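Local coordinates for protein oligopeptide ABC transporter OppAIV (Borrelia burgdorferi B31, PDB 4GL8) that probably captures oligopeptides in the periplasm for import by an ABC transporter, and holds a bound peptide in this structure, at residues A[433-438]-A[463-468]; A[129-134]-A[174-179]; A[439-444]-A[489-494]; A[330-333]-A[339-342]. All coordinates share one frame; numbering follows the deposited sequence.

Contact 1. Residues A[433-438]-A[463-468]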
loop_
_atom_site.group_PDB
_atom_site.type_symbol
_atom_site.label_atom_id
_atom_site.label_comp_id
_atom_site.label_asym_id
_atom_site.label_seq_id
_atom_site.Cartn_x
_atom_site.Cartn_y
_atom_site.Cartn_z
ATOM N N ASP A 433 -8.390 6.663 6.371
ATOM C CA ASP A 433 -9.656 6.182 6.961
ATOM C C ASP A 433 -9.551 4.665 7.142
ATOM O O ASP A 433 -9.008 3.983 6.280
ATOM C CB ASP A 433 -10.838 6.566 6.067
ATOM C CG ASP A 433 -12.180 6.109 6.629
ATOM O OD1 ASP A 433 -12.857 6.937 7.268
ATOM O OD2 ASP A 433 -12.558 4.917 6.432
ATOM N N PRO A 434 -10.040 4.130 8.264
ATOM C CA PRO A 434 -9.963 2.698 8.478
ATOM C C PRO A 434 -10.520 1.831 7.320
ATOM O O PRO A 434 -10.141 0.671 7.204
ATOM C CB PRO A 434 -10.789 2.507 9.742
ATOM C CG PRO A 434 -11.717 3.677 9.756
ATOM C CD PRO A 434 -10.830 4.781 9.317
ATOM N N MET A 435 -11.377 2.370 6.462
ATOM C CA MET A 435 -11.903 1.569 5.356
ATOM C C MET A 435 -10.832 1.000 4.408
ATOM O O MET A 435 -11.070 -0.048 3.791
ATOM C CB MET A 435 -12.968 2.326 4.555
ATOM C CG MET A 435 -13.711 1.508 3.493
ATOM S SD MET A 435 -14.637 0.028 4.041
ATOM C CE MET A 435 -15.808 0.758 5.140
ATOM N N THR A 436 -9.674 1.657 4.287
ATOM C CA THR A 436 -8.650 1.162 3.386
ATOM C C THR A 436 -8.209 -0.226 3.858
ATOM O O THR A 436 -7.979 -1.118 3.045
ATOM C CB THR A 436 -7.443 2.111 3.237
ATOM O OG1 THR A 436 -6.554 1.561 2.255
ATOM C CG2 THR A 436 -6.700 2.254 4.519
ATOM N N PHE A 437 -8.168 -0.426 5.168
ATOM C CA PHE A 437 -7.901 -1.762 5.725
ATOM C C PHE A 437 -9.082 -2.725 5.738
ATOM O O PHE A 437 -8.941 -3.909 5.426
ATOM C CB PHE A 437 -7.382 -1.594 7.130
ATOM C CG PHE A 437 -6.024 -1.009 7.172
ATOM C CD1 PHE A 437 -5.846 0.368 7.244
ATOM C CD2 PHE A 437 -4.908 -1.836 7.070
ATOM C CE1 PHE A 437 -4.579 0.895 7.223
ATOM C CE2 PHE A 437 -3.632 -1.298 7.087
ATOM C CZ PHE A 437 -3.467 0.058 7.159
ATOM N N LEU A 438 -10.249 -2.254 6.140
ATOM C CA LEU A 438 -11.382 -3.166 6.287
ATOM C C LEU A 438 -11.890 -3.632 4.920
ATOM O O LEU A 438 -12.404 -4.741 4.768
ATOM C CB LEU A 438 -12.480 -2.493 7.085
ATOM C CG LEU A 438 -12.035 -2.152 8.500
ATOM C CD1 LEU A 438 -13.153 -1.380 9.172
ATOM C CD2 LEU A 438 -11.691 -3.427 9.263
ATOM N N ILE A 463 -21.099 -2.027 3.592
ATOM C CA ILE A 463 -22.070 -1.303 2.753
ATOM C C ILE A 463 -22.775 -0.283 3.626
ATOM O O ILE A 463 -22.921 0.864 3.247
ATOM C CB ILE A 463 -23.149 -2.223 2.111
ATOM C CG1 ILE A 463 -22.535 -3.311 1.202
ATOM C CG2 ILE A 463 -24.154 -1.427 1.258
ATOM C CD1 ILE A 463 -21.639 -2.759 0.136
ATOM N N LYS A 464 -23.201 -0.704 4.808
ATOM C CA LYS A 464 -23.893 0.208 5.743
ATOM C C LYS A 464 -23.059 1.428 6.119
ATOM O O LYS A 464 -23.533 2.574 6.121
ATOM C CB LYS A 464 -24.273 -0.527 7.031
ATOM C CG LYS A 464 -25.713 -0.989 7.095
ATOM C CD LYS A 464 -26.066 -1.549 8.483
ATOM C CE LYS A 464 -26.050 -0.439 9.501
ATOM N NZ LYS A 464 -27.207 -0.495 10.451
ATOM N N SER A 465 -21.805 1.172 6.458
ATOM C CA SER A 465 -20.908 2.270 6.751
ATOM C C SER A 465 -20.771 3.274 5.576
ATOM O O SER A 465 -20.657 4.467 5.837
ATOM C CB SER A 465 -19.559 1.757 7.245
ATOM O OG SER A 465 -18.725 1.354 6.203
ATOM N N ASP A 466 -20.830 2.816 4.322
ATOM C CA ASP A 466 -20.715 3.719 3.189
ATOM C C ASP A 466 -21.900 4.643 3.128
ATOM O O ASP A 466 -21.783 5.769 2.643
ATOM C CB ASP A 466 -20.626 2.988 1.840
ATOM C CG ASP A 466 -19.336 2.234 1.651
ATOM O OD1 ASP A 466 -18.298 2.646 2.222
ATOM O OD2 ASP A 466 -19.360 1.222 0.898
ATOM N N ASN A 467 -23.042 4.177 3.623
ATOM C CA ASN A 467 -24.277 4.970 3.603
ATOM C C ASN A 467 -24.624 5.734 4.908
ATOM O O ASN A 467 -25.726 6.296 5.048
ATOM C CB ASN A 467 -25.425 4.031 3.200
ATOM C CG ASN A 467 -25.274 3.498 1.770
ATOM O OD1 ASN A 467 -25.217 2.302 1.552
ATOM N ND2 ASN A 467 -25.205 4.395 0.799
ATOM N N GLU A 468 -23.712 5.758 5.864
ATOM C CA GLU A 468 -23.990 6.406 7.151
ATOM C C GLU A 468 -23.146 7.678 7.239
ATOM O O GLU A 468 -21.919 7.623 7.292
ATOM C CB GLU A 468 -23.681 5.458 8.296
ATOM C CG GLU A 468 -23.889 6.020 9.690
ATOM C CD GLU A 468 -25.257 6.646 9.862
ATOM O OE1 GLU A 468 -26.286 5.900 9.906
ATOM O OE2 GLU A 468 -25.294 7.889 9.915
#

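Contact 2. Residues A[129-134]-A[174-179]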
loop_
_atom_site.group_PDB
_atom_site.type_symbol
_atom_site.label_atom_id
_atom_site.label_comp_id
_atom_site.label_asym_id
_atom_site.label_seq_id
_atom_site.Cartn_x
_atom_site.Cartn_y
_atom_site.Cartn_z
ATOM N N VAL A 129 -9.085 -1.773 -9.589
ATOM C CA VAL A 129 -10.284 -1.183 -10.170
ATOM C C VAL A 129 -11.477 -1.097 -9.192
ATOM O O VAL A 129 -12.318 -0.203 -9.321
ATOM C CB VAL A 129 -10.682 -1.938 -11.460
ATOM C CG1 VAL A 129 -11.332 -3.294 -11.147
ATOM C CG2 VAL A 129 -11.593 -1.068 -12.313
ATOM N N ASN A 130 -11.568 -2.011 -8.234
ATOM C CA ASN A 130 -12.678 -1.951 -7.247
ATOM C C ASN A 130 -12.721 -0.695 -6.399
ATOM O O ASN A 130 -13.786 -0.240 -5.998
ATOM C CB ASN A 130 -12.685 -3.173 -6.342
ATOM C CG ASN A 130 -13.324 -4.349 -7.014
ATOM O OD1 ASN A 130 -13.895 -4.216 -8.103
ATOM N ND2 ASN A 130 -13.278 -5.488 -6.374
ATOM N N MET A 131 -11.559 -0.113 -6.159
ATOM C CA MET A 131 -11.486 1.170 -5.472
ATOM C C MET A 131 -12.204 2.296 -6.258
ATOM O O MET A 131 -12.954 3.085 -5.676
ATOM C CB MET A 131 -10.037 1.512 -5.226
ATOM C CG MET A 131 -9.847 2.853 -4.547
ATOM S SD MET A 131 -8.168 3.021 -3.938
ATOM C CE MET A 131 -8.196 1.779 -2.676
ATOM N N ILE A 132 -12.016 2.345 -7.570
ATOM C CA ILE A 132 -12.733 3.294 -8.398
ATOM C C ILE A 132 -14.245 3.030 -8.431
ATOM O O ILE A 132 -15.024 3.957 -8.322
ATOM C CB ILE A 132 -12.225 3.312 -9.854
ATOM C CG1 ILE A 132 -10.727 3.512 -9.911
ATOM C CG2 ILE A 132 -12.869 4.453 -10.623
ATOM C CD1 ILE A 132 -10.275 4.722 -9.114
ATOM N N LYS A 133 -14.630 1.772 -8.620
ATOM C CA LYS A 133 -16.036 1.360 -8.714
ATOM C C LYS A 133 -16.843 1.608 -7.441
ATOM O O LYS A 133 -18.027 1.919 -7.497
ATOM C CB LYS A 133 -16.121 -0.130 -9.066
ATOM C CG LYS A 133 -15.583 -0.443 -10.455
ATOM C CD LYS A 133 -15.154 -1.893 -10.661
ATOM C CE LYS A 133 -16.261 -2.880 -10.403
ATOM N NZ LYS A 133 -15.712 -4.256 -10.316
ATOM N N SER A 134 -16.209 1.473 -6.295
ATOM C CA SER A 134 -16.896 1.693 -5.033
ATOM C C SER A 134 -17.100 3.182 -4.725
ATOM O O SER A 134 -17.893 3.505 -3.875
ATOM C CB SER A 134 -16.157 0.993 -3.870
ATOM O OG SER A 134 -14.921 1.637 -3.578
ATOM N N LEU A 174 -10.958 13.123 -1.068
ATOM C CA LEU A 174 -9.812 13.942 -1.464
ATOM C C LEU A 174 -8.464 13.239 -1.182
ATOM O O LEU A 174 -7.559 13.233 -2.016
ATOM C CB LEU A 174 -9.858 15.336 -0.805
ATOM C CG LEU A 174 -11.084 16.206 -1.121
ATOM C CD1 LEU A 174 -11.201 17.440 -0.230
ATOM C CD2 LEU A 174 -11.046 16.635 -2.584
ATOM N N ASP A 175 -8.330 12.626 -0.020
ATOM C CA ASP A 175 -7.056 12.023 0.347
ATOM C C ASP A 175 -6.769 10.797 -0.547
ATOM O O ASP A 175 -5.633 10.471 -0.856
ATOM C CB ASP A 175 -7.076 11.652 1.827
ATOM C CG ASP A 175 -5.729 11.286 2.323
ATOM O OD1 ASP A 175 -4.838 12.155 2.305
ATOM O OD2 ASP A 175 -5.548 10.124 2.701
ATOM N N MET A 176 -7.850 10.199 -1.008
ATOM C CA MET A 176 -7.888 9.053 -1.895
ATOM C C MET A 176 -7.316 9.369 -3.285
ATOM O O MET A 176 -6.717 8.506 -3.939
ATOM C CB MET A 176 -9.370 8.671 -1.978
ATOM C CG MET A 176 -9.752 7.370 -2.574
ATOM S SD MET A 176 -11.464 7.041 -2.038
ATOM C CE MET A 176 -11.353 5.283 -2.284
ATOM N N LEU A 177 -7.491 10.607 -3.742
ATOM C CA LEU A 177 -7.003 11.026 -5.040
ATOM C C LEU A 177 -5.485 10.999 -5.198
ATOM O O LEU A 177 -4.978 11.084 -6.340
ATOM C CB LEU A 177 -7.543 12.399 -5.418
ATOM C CG LEU A 177 -9.014 12.472 -5.748
ATOM C CD1 LEU A 177 -9.453 13.942 -5.881
ATOM C CD2 LEU A 177 -9.333 11.689 -7.024
ATOM N N VAL A 178 -4.766 10.918 -4.077
ATOM C CA VAL A 178 -3.327 10.883 -4.064
ATOM C C VAL A 178 -2.842 9.472 -4.389
ATOM O O VAL A 178 -1.748 9.303 -4.860
ATOM C CB VAL A 178 -2.790 11.378 -2.686
ATOM C CG1 VAL A 178 -1.274 11.300 -2.605
ATOM C CG2 VAL A 178 -3.255 12.808 -2.467
ATOM N N HIS A 179 -3.665 8.453 -4.144
ATOM C CA HIS A 179 -3.338 7.086 -4.457
ATOM C C HIS A 179 -3.199 6.880 -5.979
ATOM O O HIS A 179 -3.947 7.446 -6.761
ATOM C CB HIS A 179 -4.422 6.186 -3.905
ATOM C CG HIS A 179 -4.113 4.726 -4.022
ATOM N ND1 HIS A 179 -4.793 3.886 -4.881
ATOM C CD2 HIS A 179 -3.217 3.952 -3.374
ATOM C CE1 HIS A 179 -4.319 2.661 -4.766
ATOM N NE2 HIS A 179 -3.366 2.674 -3.853
#

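Contact 3. Residues A[439-444]-A[489-494]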
loop_
_atom_site.group_PDB
_atom_site.type_symbol
_atom_site.label_atom_id
_atom_site.label_comp_id
_atom_site.label_asym_id
_atom_site.label_seq_id
_atom_site.Cartn_x
_atom_site.Cartn_y
_atom_site.Cartn_z
ATOM N N SER A 439 -11.662 -2.811 3.915
ATOM C CA SER A 439 -12.038 -3.130 2.559
ATOM C C SER A 439 -11.398 -4.400 1.956
ATOM O O SER A 439 -12.008 -5.037 1.102
ATOM C CB SER A 439 -11.657 -1.957 1.660
ATOM O OG SER A 439 -12.389 -2.095 0.479
ATOM N N ILE A 440 -10.160 -4.734 2.354
ATOM C CA ILE A 440 -9.461 -5.879 1.769
ATOM C C ILE A 440 -10.018 -7.215 2.204
ATOM O O ILE A 440 -9.783 -8.232 1.565
ATOM C CB ILE A 440 -7.936 -5.818 1.970
ATOM C CG1 ILE A 440 -7.575 -5.922 3.459
ATOM C CG2 ILE A 440 -7.435 -4.519 1.348
ATOM C CD1 ILE A 440 -6.098 -6.075 3.748
ATOM N N PHE A 441 -10.802 -7.201 3.265
ATOM C CA PHE A 441 -11.539 -8.389 3.704
ATOM C C PHE A 441 -12.986 -8.482 3.168
ATOM O O PHE A 441 -13.673 -9.468 3.462
ATOM C CB PHE A 441 -11.480 -8.476 5.243
ATOM C CG PHE A 441 -10.087 -8.766 5.768
ATOM C CD1 PHE A 441 -9.631 -10.056 5.877
ATOM C CD2 PHE A 441 -9.244 -7.747 6.121
ATOM C CE1 PHE A 441 -8.369 -10.326 6.352
ATOM C CE2 PHE A 441 -7.976 -8.003 6.582
ATOM C CZ PHE A 441 -7.532 -9.301 6.673
ATOM N N GLN A 442 -13.447 -7.504 2.374
ATOM C CA GLN A 442 -14.719 -7.674 1.666
ATOM C C GLN A 442 -14.544 -8.780 0.648
ATOM O O GLN A 442 -13.509 -8.859 0.010
ATOM C CB GLN A 442 -15.153 -6.446 0.870
ATOM C CG GLN A 442 -15.518 -5.227 1.659
ATOM C CD GLN A 442 -15.765 -3.988 0.777
ATOM O OE1 GLN A 442 -15.262 -2.897 1.055
ATOM N NE2 GLN A 442 -16.509 -4.167 -0.294
ATOM N N THR A 443 -15.573 -9.590 0.460
ATOM C CA THR A 443 -15.503 -10.792 -0.386
ATOM C C THR A 443 -14.776 -10.550 -1.692
ATOM O O THR A 443 -13.918 -11.322 -2.084
ATOM C CB THR A 443 -16.935 -11.333 -0.675
ATOM O OG1 THR A 443 -17.522 -11.760 0.566
ATOM C CG2 THR A 443 -16.909 -12.528 -1.684
ATOM N N GLU A 444 -15.110 -9.459 -2.360
ATOM C CA GLU A 444 -14.599 -9.213 -3.714
ATOM C C GLU A 444 -13.147 -8.768 -3.762
ATOM O O GLU A 444 -12.584 -8.738 -4.842
ATOM C CB GLU A 444 -15.485 -8.198 -4.469
ATOM C CG GLU A 444 -15.773 -6.895 -3.712
ATOM C CD GLU A 444 -16.837 -7.034 -2.610
ATOM O OE1 GLU A 444 -17.473 -8.109 -2.491
ATOM O OE2 GLU A 444 -17.049 -6.066 -1.847
ATOM N N ASP A 489 -13.895 -14.638 13.150
ATOM C CA ASP A 489 -13.543 -15.442 11.979
ATOM C C ASP A 489 -12.038 -15.686 11.808
ATOM O O ASP A 489 -11.677 -16.682 11.210
ATOM C CB ASP A 489 -14.124 -14.851 10.688
ATOM C CG ASP A 489 -15.640 -15.072 10.550
ATOM O OD1 ASP A 489 -16.254 -15.686 11.448
ATOM O OD2 ASP A 489 -16.213 -14.611 9.531
ATOM N N PHE A 490 -11.182 -14.796 12.316
ATOM C CA PHE A 490 -9.744 -14.924 12.146
ATOM C C PHE A 490 -9.329 -15.302 10.702
ATOM O O PHE A 490 -8.632 -16.300 10.499
ATOM C CB PHE A 490 -9.176 -15.963 13.129
ATOM C CG PHE A 490 -9.305 -15.572 14.580
ATOM C CD1 PHE A 490 -8.253 -14.939 15.241
ATOM C CD2 PHE A 490 -10.476 -15.809 15.274
ATOM C CE1 PHE A 490 -8.365 -14.563 16.573
ATOM C CE2 PHE A 490 -10.598 -15.434 16.604
ATOM C CZ PHE A 490 -9.532 -14.802 17.260
ATOM N N PRO A 491 -9.758 -14.524 9.698
ATOM C CA PRO A 491 -9.263 -14.803 8.352
ATOM C C PRO A 491 -7.756 -14.666 8.209
ATOM O O PRO A 491 -7.149 -15.261 7.313
ATOM C CB PRO A 491 -9.955 -13.729 7.475
ATOM C CG PRO A 491 -10.311 -12.639 8.405
ATOM C CD PRO A 491 -10.602 -13.317 9.734
ATOM N N ALA A 492 -7.151 -13.870 9.080
ATOM C CA ALA A 492 -5.728 -13.719 9.085
ATOM C C ALA A 492 -5.211 -13.720 10.531
ATOM O O ALA A 492 -5.954 -13.538 11.494
ATOM C CB ALA A 492 -5.360 -12.424 8.372
ATOM N N VAL A 493 -3.920 -13.958 10.650
ATOM C CA VAL A 493 -3.188 -13.790 11.886
ATOM C C VAL A 493 -2.658 -12.366 11.887
ATOM O O VAL A 493 -1.685 -12.059 11.229
ATOM C CB VAL A 493 -2.059 -14.816 11.969
ATOM C CG1 VAL A 493 -1.267 -14.646 13.248
ATOM C CG2 VAL A 493 -2.646 -16.214 11.864
ATOM N N PHE A 494 -3.356 -11.479 12.578
ATOM C CA PHE A 494 -2.963 -10.083 12.668
ATOM C C PHE A 494 -1.877 -9.947 13.729
ATOM O O PHE A 494 -2.021 -10.446 14.856
ATOM C CB PHE A 494 -4.173 -9.214 13.020
ATOM C CG PHE A 494 -5.259 -9.261 11.988
ATOM C CD1 PHE A 494 -5.162 -8.513 10.841
ATOM C CD2 PHE A 494 -6.371 -10.069 12.162
ATOM C CE1 PHE A 494 -6.170 -8.563 9.882
ATOM C CE2 PHE A 494 -7.386 -10.115 11.223
ATOM C CZ PHE A 494 -7.280 -9.380 10.068
#

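Contact 4. Residues A[330-333]-A[339-342]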
loop_
_atom_site.group_PDB
_atom_site.type_symbol
_atom_site.label_atom_id
_atom_site.label_comp_id
_atom_site.label_asym_id
_atom_site.label_seq_id
_atom_site.Cartn_x
_atom_site.Cartn_y
_atom_site.Cartn_z
ATOM N N THR A 330 -0.436 -6.193 18.152
ATOM C CA THR A 330 -1.897 -6.007 18.111
ATOM C C THR A 330 -2.676 -7.215 17.549
ATOM O O THR A 330 -2.159 -8.009 16.776
ATOM C CB THR A 330 -2.316 -4.728 17.324
ATOM O OG1 THR A 330 -3.639 -4.349 17.684
ATOM C CG2 THR A 330 -2.308 -4.964 15.823
ATOM N N ARG A 331 -3.930 -7.327 17.969
ATOM C CA ARG A 331 -4.884 -8.237 17.381
ATOM C C ARG A 331 -5.762 -7.491 16.373
ATOM O O ARG A 331 -6.578 -8.109 15.676
ATOM C CB ARG A 331 -5.737 -8.841 18.470
ATOM C CG ARG A 331 -4.991 -9.839 19.337
ATOM C CD ARG A 331 -5.106 -11.230 18.750
ATOM N NE ARG A 331 -6.504 -11.584 18.531
ATOM C CZ ARG A 331 -7.362 -11.919 19.501
ATOM N NH1 ARG A 331 -6.976 -11.999 20.759
ATOM N NH2 ARG A 331 -8.619 -12.195 19.192
ATOM N N ARG A 332 -5.577 -6.165 16.303
ATOM C CA ARG A 332 -6.345 -5.299 15.412
ATOM C C ARG A 332 -5.965 -5.452 13.956
ATOM O O ARG A 332 -4.824 -5.790 13.616
ATOM C CB ARG A 332 -6.199 -3.807 15.788
ATOM C CG ARG A 332 -6.816 -3.391 17.139
ATOM C CD ARG A 332 -8.269 -2.945 17.043
ATOM N NE ARG A 332 -8.385 -1.879 16.061
ATOM C CZ ARG A 332 -8.168 -0.582 16.280
ATOM N NH1 ARG A 332 -7.901 -0.110 17.489
ATOM N NH2 ARG A 332 -8.266 0.269 15.270
ATOM N N ALA A 333 -6.948 -5.164 13.103
ATOM C CA ALA A 333 -6.785 -5.174 11.645
ATOM C C ALA A 333 -6.518 -3.784 11.050
ATOM O O ALA A 333 -6.137 -3.660 9.894
ATOM C CB ALA A 333 -8.042 -5.764 11.023
ATOM N N ASP A 339 -10.934 9.673 14.029
ATOM C CA ASP A 339 -12.322 9.277 14.185
ATOM C C ASP A 339 -12.521 7.766 14.370
ATOM O O ASP A 339 -13.636 7.315 14.394
ATOM C CB ASP A 339 -13.118 9.746 12.964
ATOM C CG ASP A 339 -13.424 11.264 12.987
ATOM O OD1 ASP A 339 -13.499 11.881 14.095
ATOM O OD2 ASP A 339 -13.611 11.821 11.867
ATOM N N TYR A 340 -11.456 6.995 14.527
ATOM C CA TYR A 340 -11.559 5.547 14.682
ATOM C C TYR A 340 -10.450 5.019 15.584
ATOM O O TYR A 340 -9.400 4.586 15.140
ATOM C CB TYR A 340 -11.526 4.854 13.312
ATOM C CG TYR A 340 -11.894 3.391 13.380
ATOM C CD1 TYR A 340 -13.214 3.010 13.524
ATOM C CD2 TYR A 340 -10.916 2.387 13.324
ATOM C CE1 TYR A 340 -13.578 1.685 13.617
ATOM C CE2 TYR A 340 -11.271 1.045 13.424
ATOM C CZ TYR A 340 -12.613 0.711 13.557
ATOM O OH TYR A 340 -13.012 -0.583 13.649
ATOM N N SER A 341 -10.680 5.076 16.877
ATOM C CA SER A 341 -9.675 4.676 17.839
ATOM C C SER A 341 -10.333 4.175 19.089
ATOM O O SER A 341 -11.365 4.671 19.504
ATOM C CB SER A 341 -8.770 5.851 18.183
ATOM O OG SER A 341 -9.552 7.012 18.355
ATOM N N TYR A 342 -9.707 3.171 19.680
ATOM C CA TYR A 342 -10.258 2.460 20.820
ATOM C C TYR A 342 -9.241 1.398 21.249
ATOM O O TYR A 342 -8.305 1.061 20.515
ATOM C CB TYR A 342 -11.625 1.828 20.482
ATOM C CG TYR A 342 -11.587 0.679 19.470
ATOM C CD1 TYR A 342 -11.509 0.908 18.103
ATOM C CD2 TYR A 342 -11.659 -0.641 19.901
ATOM C CE1 TYR A 342 -11.505 -0.161 17.195
ATOM C CE2 TYR A 342 -11.659 -1.697 19.020
ATOM C CZ TYR A 342 -11.576 -1.468 17.668
ATOM O OH TYR A 342 -11.570 -2.573 16.833
#

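Contact 1. Residues A[433-438]-A[463-468]
M435, whose side chain reaches S465, has its backbone N gripped by D433 OD2 at 2.8 Å, with a nearly straight N-H...O angle of 163°. The donor meets the oxygen on its anti side and somewhat out of the carboxylate plane. R474 forms a salt bridge to the same oxygen, so two groups hold the carboxylate that caps the turn leading into the helix. From that capped turn the M435 side chain leaves with CG anti to the backbone N (chi1 -172°). It then bends at both of the next torsions, and only its terminal methyl crosses to helix 456-466. There CE lies 3.2 Å from S465 OG, a close approach of methyl to hydroxyl. S465 OG is hydrogen-bonded to L462 O one turn back along its own helix. D466 OD1 is more distant, 4.3 Å from M435 CE. L478 of helix 471-489 packs on both M435 and S465, closing a small helix-to-helix junction. Polar groups are satisfied in their own segment or by neighbours such as R474 and L462, and a methyl beside oxygens makes the crossing. A weak C-H...O attraction may add to the packing, since the methyl next to sulfur is slightly polarised.

Contact 2. Residues A[129-134]-A[174-179]
M176 makes the first touch of 174-179 on 129-134, and it does so with the end of a long, straight side chain. Its CG is anti to the backbone N (chi1 -167°) and the rest stays extended, which carries CE to within 3.6 Å of M131 CG. The two methionine chains run past one another in opposite directions, so the methyl of one lies beside the middle of the other. F182 packs on M176 as well as on I132 and so spans both helices at this point. L177, next in sequence, turns instead to F93 of strand 90-95. V178 continues the type I turn that runs from M176 to H179, touching L65 of strand 65-67 and Y74 of strand 74-84. Helix 173-176 and its turn therefore sit between helix 129-135 and the five-stranded antiparallel sheet, in a layered helix-on-sheet packing. The turn is closed by H179 N and M176 O, 3.1 Å apart, which brings the imidazole back to the M131 side. M131 is extended through its first two torsions (chi2 167°), which carries its SD to 3.6 Å from H179 ND1. This is a Met-aromatic contact of oblique kind: SD lies 4.2 Å from the ring centroid and 43° off the ring normal, neither squarely above the ring nor level with it. F128 meets the H179 ring edge-to-face, and the imidazole also packs on a modified side chain of the bound peptide.

Contact 3. Residues A[439-444]-A[489-494]
F441 is the protruding part of this contact, its ring set against a shallow, one-sided recess formed by P491, A492 and F494. Only F441 projects from 439-444, whereas three residues of 489-494 shape the recess, and the closest backbone positions, the CA atoms of F441 and P491, stay 8.2 Å apart. All three partners meet one side and the outer end of the ring. The proline ring crosses F441 at about a right angle and approaches obliquely, P491 CG touching F441 CE1 at 3.7 Å and lying similarly close to CD1. Beyond the leading end A492 CB sits near the plane of F441, 4.2 Å from its CZ, and fills the rim. F494 comes from the opposite direction and obliquely, near CZ and CE2 of F441. F441 CZ and F494 CZ are only 3.4 Å apart, a tight fit. The two rings form an oblique aromatic pair, planes at 56°, centroids 5.4 Å apart. F441 meets the F494 ring at its edge, near its plane, while A492 CB lies over a face of that ring, offset toward the rim. A492 thereby packs against both phenylalanines. I485 of helix 471-489 touches F441 and P491, and Y458 of helix 456-466 also touches F441. Along the second segment, F490 leaves helix 471-489 with positive phi (44°) and P491 leads into strand 492-504; the contact is thus hydrophobic core packing of a loop against a helix-to-strand connection, within an alpha/beta fold as in other solute-binding proteins.

Contact 4. Residues A[330-333]-A[339-342]
R332 and Y342 come nearest in the backbone, with 10.2 Å between their CA atoms, and neither segment is a regular helix or strand, so side chains bridge the gap. R332 does most of the bridging. Its chain folds twice (chi2 -90°, chi3 -55°), which brings the guanidinium over the Y342 ring. The two groups are stacked, with planes 14° apart and centres 4.1 Å apart. Y342 CE1 lies over the middle of the guanidinium, 3.5 Å from R332 CZ, while R332 CD passes the phenolic end, 3.3 Å from Y342 OH. Y340 meets the same group differently. Its plane stands almost perpendicular to the guanidinium, with CE2 3.6 Å from R332 NH2, approached obliquely. The polar ends converge on E482 of helix 471-489, whose OE1 takes R332 NE and A333 N and whose OE2 is bonded by both tyrosine hydroxyls. D336 makes a salt bridge with R332 NH1, and T334 OG1 bonds NH2, so every guanidinium nitrogen has a polar partner and its rotation is fixed. Two nearby carboxylates probably keep this buried arginine charged. Just before it, T330 OG1 accepts from R332 N at 3.0 Å. That bond defines an ST turn, and the whole is a stacked arginine-tyrosine pair whose arginine is held by carboxylates outside both segments, fastening the loop between strand 328-329 and helix 351-361 onto helix 471-489.

Contact 2 comes first along the chain, then contact 4, while contacts 1 and 3 interleave: 439-444 directly follows 433-438, and 463-468 precedes 489-494. Helix 471-489 unites contacts 1, 3 and 4, through L478, I485 and E482 respectively, and their centres lie about 14 to 15 Å apart. They also touch directly, as where P434 packs on Y340 and F494 on A333. Contact 2, by the five-stranded sheet, has its centre about 13 Å from that of contact 1 without touching it (nearest atoms about 5 Å), and about 20 and 22 Å from those of contacts 3 and 4. Its D175 bonds A432 N and N130 packs on E444, so 430-445 links the groups; H179 of contact 2 touches the bound peptide.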